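Local coordinates for alcohol dehydrogenase, zinc-containing (Thermotoga maritima, PDB 3IP1), which catalyses the NAD(+)-dependent oxidation of scyllo-inosose to 3-dehydro-scyllo-inosose and probably serves in myo-inositol breakdown, at residues Cys65-Gly69 / Ser70-Met74; Lys369-Met373 / Glu374-Glu378; Gly191-Val194 / Glu195-Ser198; Glu288-Gly291 / Val292-Leu295. All blocks are in the same frame, centred on the assembly; numbering follows the deposited sequence.

Contact 1 (Cys65-Gly69 / Ser70-Met74); sequences CGICG and SDVHM
Cys68 and Asp71 form a capping box at the start of helix 69-75. Asp71 OD2 turns back to take Cys68 N at 2.9 Å, met on its anti side and 18° out of the carboxylate plane. For its part Cys68, at the N-cap, accepts Ser70 N on its SG at 3.5 Å; chi1 of -178° swings the sulfur to the side of its own carbonyl carbon, where that amide emerges. A water adds a further polar link, donating both to Gly66 O and to Asp71 OD2, which therefore receives two hydrogens. With an alanine here in place of Asp71, Cys68 N and the bridging water would probably lose the acceptor they share. Backbone bonding starts the helix: His73 N reaches Gly69 O at 2.9 Å, and the same oxygen lies 3.2 Å above one face of the His73 ring, offset toward its rim. Apolar contact is slight, Ile67 CG2 meeting Val72 CG2 at 4.1 Å with the side chains at about a right angle, while Ile67 also packs on helix 376-382. Cys68 is a zinc ligand, and Ser70 and His73 are thought, by similarity, to form a charge relay. The cap thus ties a metal-binding sulfur to the helix that carries the presumed relay residues, and the hydrogen bond from Ser70 N probably steadies that sulfur's orientation.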
loop_
_atom_site.group_PDB
_atom_site.type_symbol
_atom_site.label_atom_id
_atom_site.label_comp_id
_atom_site.label_asym_id
_atom_site.label_seq_id
_atom_site.Cartn_x
_atom_site.Cartn_y
_atom_site.Cartn_z
ATOM N N CYS A 65 27.464 9.016 -23.391
ATOM C CA CYS A 65 26.148 9.659 -23.445
ATOM C C CYS A 65 25.274 9.027 -24.531
ATOM O O CYS A 65 25.630 9.020 -25.715
ATOM C CB CYS A 65 26.271 11.163 -23.684
ATOM S SG CYS A 65 24.699 12.029 -23.351
ATOM N N GLY A 66 24.124 8.503 -24.122
ATOM C CA GLY A 66 23.190 7.876 -25.063
ATOM C C GLY A 66 22.350 8.897 -25.788
ATOM O O GLY A 66 21.931 9.907 -25.200
ATOM N N ILE A 67 22.120 8.648 -27.075
ATOM C CA ILE A 67 21.138 9.422 -27.832
ATOM C C ILE A 67 19.755 8.860 -27.502
ATOM O O ILE A 67 19.489 7.690 -27.737
ATOM C CB ILE A 67 21.388 9.334 -29.374
ATOM C CG1 ILE A 67 22.809 9.821 -29.712
ATOM C CG2 ILE A 67 20.303 10.085 -30.152
ATOM C CD1 ILE A 67 23.219 9.750 -31.209
ATOM N N CYS A 68 18.883 9.722 -26.984
ATOM C CA CYS A 68 17.498 9.389 -26.686
ATOM C C CYS A 68 16.646 9.654 -27.930
ATOM O O CYS A 68 17.006 10.486 -28.769
ATOM C CB CYS A 68 17.022 10.253 -25.512
ATOM S SG CYS A 68 15.296 9.945 -24.929
ATOM N N GLY A 69 15.517 8.959 -28.049
ATOM C CA GLY A 69 14.502 9.297 -29.055
ATOM C C GLY A 69 14.044 10.750 -29.026
ATOM O O GLY A 69 13.724 11.314 -30.078
ATOM N N SER A 70 14.008 11.357 -27.834
ATOM C CA SER A 70 13.701 12.786 -27.678
ATOM C C SER A 70 14.754 13.667 -28.352
ATOM O O SER A 70 14.436 14.733 -28.871
ATOM C CB SER A 70 13.582 13.168 -26.194
ATOM O OG SER A 70 12.366 12.709 -25.629
ATOM N N ASP A 71 16.016 13.232 -28.328
ATOM C CA ASP A 71 17.079 13.977 -29.051
ATOM C C ASP A 71 16.821 13.980 -30.547
ATOM O O ASP A 71 16.874 15.041 -31.197
ATOM C CB ASP A 71 18.466 13.399 -28.762
ATOM C CG ASP A 71 18.871 13.582 -27.314
ATOM O OD1 ASP A 71 18.762 14.734 -26.811
ATOM O OD2 ASP A 71 19.294 12.587 -26.693
ATOM N N VAL A 72 16.504 12.793 -31.078
ATOM C CA VAL A 72 16.107 12.628 -32.476
ATOM C C VAL A 72 14.941 13.557 -32.816
ATOM O O VAL A 72 14.971 14.277 -33.824
ATOM C CB VAL A 72 15.759 11.142 -32.768
ATOM C CG1 VAL A 72 15.281 10.935 -34.207
ATOM C CG2 VAL A 72 16.969 10.268 -32.455
ATOM N N HIS A 73 13.949 13.591 -31.933
ATOM C CA HIS A 73 12.728 14.353 -32.181
ATOM C C HIS A 73 12.873 15.865 -32.030
ATOM O O HIS A 73 12.120 16.626 -32.663
ATOM C CB HIS A 73 11.563 13.799 -31.349
ATOM C CG HIS A 73 11.150 12.422 -31.770
ATOM N ND1 HIS A 73 10.396 11.583 -30.974
ATOM C CD2 HIS A 73 11.403 11.732 -32.908
ATOM C CE1 HIS A 73 10.193 10.442 -31.607
ATOM N NE2 HIS A 73 10.797 10.506 -32.783
HETATM N N MSE A 74 13.840 16.298 -31.217
HETATM C CA MSE A 74 14.179 17.717 -31.154
HETATM C C MSE A 74 14.814 18.245 -32.443
HETATM O O MSE A 74 14.630 19.413 -32.777
HETATM C CB MSE A 74 15.038 18.041 -29.926
HETATM C CG MSE A 74 14.234 18.272 -28.636
HETATM SE SE MSE A 74 15.404 18.744 -27.133
HETATM C CE MSE A 74 16.173 16.975 -26.817
HETATM O O HOH W 1 20.489 11.919 -24.246
#

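Contact 2 (Lys369-Met373 / Glu374-Glu378); sequences KTVSM and EEIPE
Glu375 folds its side chain back to grip Ser372 with a single carboxylate oxygen. Glu375 OE2 accepts from Ser372 N at 3.1 Å along an almost straight N-H (172°), approached from above the carboxylate plane, and from Ser372 OG, also at 3.1 Å, on its anti lone pair. Serine suits the place because its short hydroxyl, set between its own backbone N and carbonyl carbon (chi1 69°), lies beside the amide that the glutamate also seeks. If Glu375 were an alanine, Ser372 N and OG would probably both lose this acceptor and the hydroxyl would be left freer to turn. The backbone answers in the other direction, Glu375 N donating to Ser372 O at 3.0 Å, and one residue on Ile376 N reaches Met373 O at 3.1 Å. Beside this polar group, Val371 CG2 meets Ile376 CD1 at 3.6 Å, the two side chains crossing at about a right angle. Farther out, the CE methyl of selenomethionine Met373 lies 3.6 Å from Glu374 OE2, whose main partner is Arg4 in a salt bridge. Strand 369-371 pairs in parallel with strand 392-395, and helix 376-382 connects them as a beta-alpha-beta unit; Ile376 also packs on Met394 of the latter strand and on Ile67. Ser372 gives its amide and hydroxyl to the Glu375 carboxylate and takes the Glu375 amide on its carbonyl, which probably holds the turn from strand to helix, with the buried Val371 and Ile376 packed beside it.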
loop_
_atom_site.group_PDB
_atom_site.type_symbol
_atom_site.label_atom_id
_atom_site.label_comp_id
_atom_site.label_asym_id
_atom_site.label_seq_id
_atom_site.Cartn_x
_atom_site.Cartn_y
_atom_site.Cartn_z
ATOM N N LYS A 369 25.814 0.580 -31.178
ATOM C CA LYS A 369 27.026 1.201 -31.693
ATOM C C LYS A 369 27.491 2.339 -30.775
ATOM O O LYS A 369 26.670 3.078 -30.222
ATOM C CB LYS A 369 26.728 1.747 -33.092
ATOM C CG LYS A 369 27.884 2.372 -33.810
ATOM C CD LYS A 369 27.379 3.013 -35.085
ATOM C CE LYS A 369 27.912 2.292 -36.305
ATOM N NZ LYS A 369 29.068 3.068 -36.835
ATOM N N THR A 370 28.809 2.468 -30.615
ATOM C CA THR A 370 29.383 3.631 -29.937
ATOM C C THR A 370 30.108 4.484 -30.965
ATOM O O THR A 370 30.680 3.960 -31.915
ATOM C CB THR A 370 30.319 3.249 -28.775
ATOM O OG1 THR A 370 31.333 2.368 -29.249
ATOM C CG2 THR A 370 29.561 2.542 -27.669
ATOM N N VAL A 371 30.069 5.799 -30.776
ATOM C CA VAL A 371 30.578 6.749 -31.760
ATOM C C VAL A 371 31.252 7.906 -31.019
ATOM O O VAL A 371 31.073 8.065 -29.798
ATOM C CB VAL A 371 29.422 7.300 -32.676
ATOM C CG1 VAL A 371 28.656 6.168 -33.359
ATOM C CG2 VAL A 371 28.445 8.170 -31.878
ATOM N N SER A 372 32.011 8.716 -31.744
ATOM C CA SER A 372 32.691 9.850 -31.132
ATOM C C SER A 372 31.739 11.048 -31.078
ATOM O O SER A 372 30.727 11.063 -31.776
ATOM C CB SER A 372 33.941 10.222 -31.930
ATOM O OG SER A 372 33.553 10.761 -33.180
HETATM N N MSE A 373 32.078 12.044 -30.263
HETATM C CA MSE A 373 31.301 13.286 -30.186
HETATM C C MSE A 373 31.002 13.906 -31.570
HETATM O O MSE A 373 29.853 14.291 -31.857
HETATM C CB MSE A 373 31.990 14.302 -29.283
HETATM C CG MSE A 373 31.222 15.595 -29.182
HETATM SE SE MSE A 373 32.023 16.839 -27.934
HETATM C CE MSE A 373 33.598 17.320 -28.972
ATOM N N GLU A 374 32.027 13.974 -32.421
ATOM C CA GLU A 374 31.892 14.523 -33.774
ATOM C C GLU A 374 30.827 13.837 -34.609
ATOM O O GLU A 374 30.184 14.483 -35.431
ATOM C CB GLU A 374 33.224 14.455 -34.543
ATOM C CG GLU A 374 34.429 15.102 -33.855
ATOM C CD GLU A 374 34.258 16.598 -33.600
ATOM O OE1 GLU A 374 33.862 17.333 -34.545
ATOM O OE2 GLU A 374 34.529 17.037 -32.450
ATOM N N GLU A 375 30.643 12.534 -34.410
ATOM C CA GLU A 375 29.699 11.777 -35.217
ATOM C C GLU A 375 28.250 11.899 -34.743
ATOM O O GLU A 375 27.337 11.431 -35.434
ATOM C CB GLU A 375 30.097 10.313 -35.234
ATOM C CG GLU A 375 31.455 10.046 -35.865
ATOM C CD GLU A 375 31.850 8.588 -35.718
ATOM O OE1 GLU A 375 31.381 7.742 -36.518
ATOM O OE2 GLU A 375 32.615 8.282 -34.784
ATOM N N ILE A 376 28.050 12.513 -33.569
ATOM C CA ILE A 376 26.716 12.617 -32.947
ATOM C C ILE A 376 25.691 13.339 -33.823
ATOM O O ILE A 376 24.594 12.814 -34.027
ATOM C CB ILE A 376 26.754 13.245 -31.515
ATOM C CG1 ILE A 376 27.381 12.279 -30.502
ATOM C CG2 ILE A 376 25.358 13.677 -31.049
ATOM C CD1 ILE A 376 26.688 10.897 -30.377
ATOM N N PRO A 377 26.025 14.546 -34.334
ATOM C CA PRO A 377 24.989 15.193 -35.156
ATOM C C PRO A 377 24.539 14.295 -36.321
ATOM O O PRO A 377 23.348 14.192 -36.602
ATOM C CB PRO A 377 25.684 16.475 -35.650
ATOM C CG PRO A 377 26.690 16.781 -34.573
ATOM C CD PRO A 377 27.183 15.436 -34.108
ATOM N N GLU A 378 25.491 13.615 -36.949
ATOM C CA GLU A 378 25.202 12.709 -38.061
ATOM C C GLU A 378 24.233 11.597 -37.638
ATOM O O GLU A 378 23.287 11.269 -38.367
ATOM C CB GLU A 378 26.513 12.112 -38.605
ATOM C CG GLU A 378 26.334 11.063 -39.704
ATOM C CD GLU A 378 27.564 10.151 -39.899
ATOM O OE1 GLU A 378 28.719 10.591 -39.695
ATOM O OE2 GLU A 378 27.366 8.972 -40.261
#

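Contact 3 (Gly191-Val194 / Glu195-Ser198); sequences GSLV and EPTS. With CD (cadmium ion), chain F.
Glu195 meets the preceding turn through water: its backbone N donates to a water at 3.0 Å, and that water donates to Gly191 O, filling in where helix 185-192 breaks off and helix 194-207 begins. Its side chain leaves in another direction. With CG anti to the backbone N (chi1 -167°) and a bend at chi2, the carboxylate puts OE1 2.7 Å from the cadmium ion, while OE2 stays farther off. A water, His97 and Glu98 also bind this metal; Glu195, His97, Glu98 and Cys68 are the ligands of a zinc ion, a site held here by cadmium. Pro196 follows, its ring lying against the Leu193 carbonyl with CG 3.6 Å from Leu193 O; early in a helix a proline costs little, since few amides there find a carbonyl one turn back. Thr197 is the first of two hydroxyl residues that each hold a carbonyl twice. Leu193 O accepts from Thr197 N at 3.2 Å and from Thr197 OG1 at 2.6 Å, the donors arriving from opposite faces of the carbonyl plane. Ser198 repeats the pattern on Val194 O, with N at 2.8 Å and OG at 2.7 Å. In both residues the hydroxyl stands anti to the carbonyl carbon (chi1 -58° in Thr197), which turns it back toward the preceding turn. Thr197 packs on Ala228 and Val353, and Ser198 on Phe350, so these are buried places. Small residues whose hydroxyls bond to carbonyls of the preceding turn can face such apolar neighbours, while Glu195 turns its carboxylate to the metal.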
loop_
_atom_site.group_PDB
_atom_site.type_symbol
_atom_site.label_atom_id
_atom_site.label_comp_id
_atom_site.label_asym_id
_atom_site.label_seq_id
_atom_site.Cartn_x
_atom_site.Cartn_y
_atom_site.Cartn_z
ATOM N N GLY A 191 26.595 2.874 -16.952
ATOM C CA GLY A 191 26.186 4.152 -16.331
ATOM C C GLY A 191 25.327 5.033 -17.215
ATOM O O GLY A 191 24.382 5.660 -16.729
ATOM N N SER A 192 25.644 5.077 -18.518
ATOM C CA SER A 192 24.896 5.899 -19.478
ATOM C C SER A 192 23.459 5.381 -19.675
ATOM O O SER A 192 22.574 6.108 -20.162
ATOM C CB SER A 192 25.653 5.979 -20.830
ATOM O OG SER A 192 25.571 4.747 -21.566
ATOM N N LEU A 193 23.226 4.138 -19.265
ATOM C CA LEU A 193 21.930 3.505 -19.401
ATOM C C LEU A 193 21.072 3.555 -18.124
ATOM O O LEU A 193 19.991 2.973 -18.096
ATOM C CB LEU A 193 22.127 2.049 -19.855
ATOM C CG LEU A 193 22.580 1.898 -21.312
ATOM C CD1 LEU A 193 23.302 0.573 -21.581
ATOM C CD2 LEU A 193 21.410 2.053 -22.266
ATOM N N VAL A 194 21.547 4.221 -17.068
ATOM C CA VAL A 194 20.790 4.233 -15.802
ATOM C C VAL A 194 19.509 5.065 -15.938
ATOM O O VAL A 194 18.433 4.672 -15.461
ATOM C CB VAL A 194 21.641 4.742 -14.607
ATOM C CG1 VAL A 194 20.751 4.951 -13.339
ATOM C CG2 VAL A 194 22.795 3.776 -14.333
ATOM N N GLU A 195 19.625 6.206 -16.603
ATOM C CA GLU A 195 18.476 7.083 -16.798
ATOM C C GLU A 195 17.309 6.400 -17.544
ATOM O O GLU A 195 16.203 6.331 -17.005
ATOM C CB GLU A 195 18.908 8.417 -17.442
ATOM C CG GLU A 195 17.857 9.531 -17.422
ATOM C CD GLU A 195 16.921 9.527 -18.620
ATOM O OE1 GLU A 195 17.178 8.823 -19.611
ATOM O OE2 GLU A 195 15.898 10.246 -18.575
ATOM N N PRO A 196 17.535 5.892 -18.772
ATOM C CA PRO A 196 16.380 5.217 -19.409
ATOM C C PRO A 196 15.913 3.961 -18.644
ATOM O O PRO A 196 14.725 3.608 -18.694
ATOM C CB PRO A 196 16.909 4.834 -20.803
ATOM C CG PRO A 196 18.423 4.862 -20.680
ATOM C CD PRO A 196 18.702 5.965 -19.680
ATOM N N THR A 197 16.827 3.282 -17.954
ATOM C CA THR A 197 16.447 2.077 -17.213
ATOM C C THR A 197 15.565 2.483 -16.030
ATOM O O THR A 197 14.616 1.765 -15.675
ATOM C CB THR A 197 17.694 1.245 -16.750
ATOM O OG1 THR A 197 18.479 0.871 -17.903
ATOM C CG2 THR A 197 17.268 -0.037 -15.981
ATOM N N SER A 198 15.862 3.662 -15.466
ATOM C CA SER A 198 15.115 4.212 -14.327
ATOM C C SER A 198 13.747 4.730 -14.721
ATOM O O SER A 198 12.828 4.732 -13.899
ATOM C CB SER A 198 15.926 5.331 -13.645
ATOM O OG SER A 198 17.115 4.798 -13.070
HETATM CD CD CD F . 16.224 9.558 -22.032
HETATM O O HOH W 2 22.227 7.576 -17.064
HETATM O O HOH W 3 14.743 7.779 -21.585
#

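Contact 4 (Glu288-Gly291 / Val292-Leu295); sequences EATG and VPQL
Thr290 and Val292 stand at about a right angle, and the threonine hydroxyl lies where they meet. Thr290 OG1 accepts from Val292 N at 2.8 Å, closing an ST turn, and comes within 3.3 Å of Val292 CG2. Its position between the backbone N and the carbonyl carbon (chi1 67°) also lets it donate to Glu288 OE2, at a short 2.5 Å. That carboxylate oxygen receives Thr290 N as well, at 2.9 Å; the two donors come from opposite faces of the carboxylate plane, both on its syn side. Such a short loop after a strand is characteristic of the Rossmann-type domain, where parallel strand 285-288 hands over to helix 293-306 at the nucleotide-binding end of the sheet. In keeping with that place, the Thr290 side chain is about 6 Å from that of Glu245 at their nearest atoms, a residue assigned to NAD(+) binding by similarity. Glu288 crosses Pro293 at about a right angle too: its chain, bent at chi2, lays OE1 3.5 Å from Pro293 CB, and CG and CD lie near the same carbon. The other oxygen, OE2, is the one taken up by Thr290, so this buried glutamate serves both a proline ring and a turn, while OE1 adds a weak bond from Gly291 N. Gly291 has a positive phi of 85°, at which a side chain would press on the preceding carbonyl oxygen. Pro293, which needs no amide partner, suits the first turn of the helix.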
loop_
_atom_site.group_PDB
_atom_site.type_symbol
_atom_site.label_atom_id
_atom_site.label_comp_id
_atom_site.label_asym_id
_atom_site.label_seq_id
_atom_site.Cartn_x
_atom_site.Cartn_y
_atom_site.Cartn_z
ATOM N N GLU A 288 2.532 -0.066 -21.467
ATOM C CA GLU A 288 2.250 0.526 -22.755
ATOM C C GLU A 288 3.420 1.442 -23.096
ATOM O O GLU A 288 3.467 2.582 -22.638
ATOM C CB GLU A 288 0.948 1.338 -22.696
ATOM C CG GLU A 288 0.274 1.551 -24.060
ATOM C CD GLU A 288 1.229 2.052 -25.141
ATOM O OE1 GLU A 288 1.443 3.276 -25.272
ATOM O OE2 GLU A 288 1.779 1.203 -25.857
ATOM N N ALA A 289 4.363 0.917 -23.876
ATOM C CA ALA A 289 5.557 1.657 -24.266
ATOM C C ALA A 289 5.669 1.810 -25.786
ATOM O O ALA A 289 6.774 1.934 -26.297
ATOM C CB ALA A 289 6.806 0.968 -23.709
ATOM N N THR A 290 4.533 1.791 -26.495
ATOM C CA THR A 290 4.516 1.920 -27.963
ATOM C C THR A 290 4.373 3.360 -28.431
ATOM O O THR A 290 4.875 3.716 -29.479
ATOM C CB THR A 290 3.355 1.143 -28.652
ATOM O OG1 THR A 290 2.106 1.742 -28.296
ATOM C CG2 THR A 290 3.354 -0.366 -28.309
ATOM N N GLY A 291 3.645 4.176 -27.686
ATOM C CA GLY A 291 3.317 5.499 -28.167
ATOM C C GLY A 291 2.082 5.479 -29.059
ATOM O O GLY A 291 1.609 6.526 -29.474
ATOM N N VAL A 292 1.547 4.295 -29.350
ATOM C CA VAL A 292 0.280 4.192 -30.078
ATOM C C VAL A 292 -0.800 3.516 -29.215
ATOM O O VAL A 292 -1.440 2.551 -29.655
ATOM C CB VAL A 292 0.442 3.521 -31.489
ATOM C CG1 VAL A 292 1.104 4.481 -32.452
ATOM C CG2 VAL A 292 1.243 2.219 -31.419
ATOM N N PRO A 293 -1.020 4.047 -27.982
ATOM C CA PRO A 293 -1.934 3.413 -27.030
ATOM C C PRO A 293 -3.342 3.325 -27.573
ATOM O O PRO A 293 -4.102 2.461 -27.164
ATOM C CB PRO A 293 -1.883 4.342 -25.794
ATOM C CG PRO A 293 -1.395 5.635 -26.299
ATOM C CD PRO A 293 -0.458 5.293 -27.425
ATOM N N GLN A 294 -3.678 4.196 -28.508
ATOM C CA GLN A 294 -4.975 4.116 -29.170
ATOM C C GLN A 294 -5.080 2.989 -30.207
ATOM O O GLN A 294 -6.188 2.591 -30.554
ATOM C CB GLN A 294 -5.357 5.470 -29.773
ATOM C CG GLN A 294 -4.570 5.863 -31.016
ATOM C CD GLN A 294 -3.114 6.237 -30.737
ATOM O OE1 GLN A 294 -2.276 6.134 -31.625
ATOM N NE2 GLN A 294 -2.811 6.674 -29.506
ATOM N N LEU A 295 -3.948 2.467 -30.694
ATOM C CA LEU A 295 -3.968 1.276 -31.576
ATOM C C LEU A 295 -3.917 -0.053 -30.813
ATOM O O LEU A 295 -4.468 -1.059 -31.269
ATOM C CB LEU A 295 -2.821 1.283 -32.605
ATOM C CG LEU A 295 -2.535 2.449 -33.577
ATOM C CD1 LEU A 295 -1.439 2.044 -34.580
ATOM C CD2 LEU A 295 -3.788 2.961 -34.317
#

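Contact 3 is wholly buried, whereas contacts 1, 2 and 4 are partly so. Contacts 1 and 2 reach the same mixed sheet and touch through Ile67 CD1 and Ile376 CD1, 3.7 Å apart. Contacts 1 and 3 do not touch but both supply zinc ligands, Cys68 and Glu195. Contact 4 stands apart in the Rossmann-type domain, its centre about 30 Å from that of contact 2. The chemistry follows: in contacts 1, 2 and 4 an acidic side chain accepts loop amides beside a helix start, whereas contact 3 satisfies its buried hydroxyls on backbone carbonyls and keeps its carboxylate for the metal.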